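Local coordinates for 3-hydroxyacyl-CoA dehydrogenase (Brucella suis, PDB 4O5O), which probably catalyses the NAD-dependent oxidation of 3-hydroxyacyl-CoA to 3-ketoacyl-CoA, as a Rossmann-fold member of the short-chain dehydrogenase family, at residues Thr116-Ile119 against Ser120-Ile124. Numbering follows the deposited sequence. Where two conformers were deposited one is given.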
loop_
_atom_site.group_PDB
_atom_site.type_symbol
_atom_site.label_atom_id
_atom_site.label_comp_id
_atom_site.label_asym_id
_atom_site.label_seq_id
_atom_site.Cartn_x
_atom_site.Cartn_y
_atom_site.Cartn_z
ATOM N N THR B 116 -17.633 -9.111 -16.428
ATOM C CA THR B 116 -16.933 -8.817 -17.656
ATOM C C THR B 116 -17.225 -7.396 -18.177
ATOM O O THR B 116 -16.322 -6.706 -18.617
ATOM C CB THR B 116 -17.233 -9.885 -18.734
ATOM O OG1 THR B 116 -16.800 -11.168 -18.261
ATOM C CG2 THR B 116 -16.550 -9.561 -20.064
ATOM N N ARG B 117 -18.493 -6.971 -18.137
ATOM C CA ARG B 117 -18.868 -5.629 -18.581
ATOM C C ARG B 117 -18.189 -4.535 -17.768
ATOM O O ARG B 117 -17.726 -3.543 -18.312
ATOM C CB ARG B 117 -20.392 -5.451 -18.549
ATOM C CG ARG B 117 -20.873 -4.079 -19.009
ATOM C CD ARG B 117 -22.399 -3.957 -19.065
ATOM N NE ARG B 117 -22.843 -2.601 -19.425
ATOM C CZ ARG B 117 -23.077 -1.605 -18.561
ATOM N NH1 ARG B 117 -22.922 -1.763 -17.236
ATOM N NH2 ARG B 117 -23.474 -0.423 -19.032
ATOM N N THR B 118 -18.172 -4.684 -16.455
ATOM C CA THR B 118 -17.530 -3.696 -15.599
ATOM C C THR B 118 -16.045 -3.578 -15.912
ATOM O O THR B 118 -15.491 -2.473 -16.008
ATOM C CB THR B 118 -17.769 -4.089 -14.146
ATOM O OG1 THR B 118 -19.173 -4.053 -13.906
ATOM C CG2 THR B 118 -17.089 -3.175 -13.148
ATOM N N ILE B 119 -15.383 -4.719 -16.072
ATOM C CA ILE B 119 -13.973 -4.758 -16.489
ATOM C C ILE B 119 -13.800 -4.087 -17.847
ATOM O O ILE B 119 -12.862 -3.313 -18.077
ATOM C CB ILE B 119 -13.458 -6.220 -16.592
ATOM C CG1 ILE B 119 -13.419 -6.885 -15.220
ATOM C CG2 ILE B 119 -12.082 -6.294 -17.244
ATOM C CD1 ILE B 119 -12.609 -6.097 -14.212
ATOM N N SER B 120 -14.693 -4.409 -18.768
ATOM C CA SER B 120 -14.608 -3.868 -20.121
ATOM C C SER B 120 -14.678 -2.337 -20.148
ATOM O O SER B 120 -13.810 -1.677 -20.755
ATOM C CB SER B 120 -15.720 -4.461 -21.017
ATOM O OG SER B 120 -15.701 -3.857 -22.292
ATOM N N ILE B 121 -15.679 -1.767 -19.493
ATOM C CA ILE B 121 -15.827 -0.327 -19.520
ATOM C C ILE B 121 -14.716 0.364 -18.725
ATOM O O ILE B 121 -14.073 1.298 -19.187
ATOM C CB ILE B 121 -17.204 0.093 -18.978
ATOM C CG1 ILE B 121 -18.337 -0.414 -19.893
ATOM C CG2 ILE B 121 -17.266 1.614 -18.834
ATOM C CD1 ILE B 121 -19.705 -0.405 -19.260
ATOM N N ASN B 122 -14.488 -0.109 -17.505
ATOM C CA ASN B 122 -13.673 0.642 -16.557
ATOM C C ASN B 122 -12.168 0.477 -16.797
ATOM O O ASN B 122 -11.400 1.442 -16.621
ATOM C CB ASN B 122 -13.945 0.162 -15.145
ATOM C CG ASN B 122 -15.302 0.544 -14.636
ATOM O OD1 ASN B 122 -16.081 1.170 -15.342
ATOM N ND2 ASN B 122 -15.586 0.205 -13.389
ATOM N N LEU B 123 -11.756 -0.733 -17.184
ATOM C CA LEU B 123 -10.356 -1.101 -17.305
ATOM C C LEU B 123 -9.917 -1.186 -18.768
ATOM O O LEU B 123 -9.007 -0.475 -19.190
ATOM C CB LEU B 123 -10.069 -2.385 -16.538
ATOM C CG LEU B 123 -8.626 -2.896 -16.625
ATOM C CD1 LEU B 123 -7.614 -1.822 -16.232
ATOM C CD2 LEU B 123 -8.485 -4.129 -15.756
ATOM N N ILE B 124 -10.588 -2.018 -19.563
ATOM C CA ILE B 124 -10.256 -2.098 -20.973
ATOM C C ILE B 124 -10.476 -0.767 -21.671
ATOM O O ILE B 124 -9.621 -0.337 -22.463
ATOM C CB ILE B 124 -10.954 -3.267 -21.678
ATOM C CG1 ILE B 124 -10.489 -4.583 -21.013
ATOM C CG2 ILE B 124 -10.631 -3.273 -23.180
ATOM C CD1 ILE B 124 -11.246 -5.816 -21.434
#
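Ile119 O takes two backbone donors, Leu123 N at 2.9 Å and Ile124 N at 3.0 Å, and so marks where an alpha-helix widens into a pi-type turn. The helix is 112-137 of a Rossmann-fold short-chain dehydrogenase. The bond from Ile124 N lies in the carbonyl plane, whereas Leu123 N is tilted 34° from it. Upstream the pattern is regular: Ser120 N, Ile121 N and Asn122 N bond to the carbonyl oxygens of Thr116, Arg117 and Thr118.

Within the turn, Asn122 lies alongside Thr118, its ND2 3.7 Å from Thr118 CG2. Its amide is fixed at both ends, OD1 accepting from Val97 N and ND2 bonding to Ser172 OG on helix 167-187. The Asn122 side chain also touches Tyr169 and Lys173 of that helix, a pair that fits the family's YxxxK motif; Asn122 is probably the tetrad asparagine of classical members. Ile119 and Leu123 both pack on Ile119 of a second subunit, placing the widened turn at a helix-to-helix interface.

With CG anti to the backbone N (chi1 -180°) and the chain extended to NE, Arg117 runs beside Ile121, bringing its guanidinium to the isoleucine tip. Ile121 CD1 sits over the centre of one guanidinium face, 3.6 Å from Arg117 CZ.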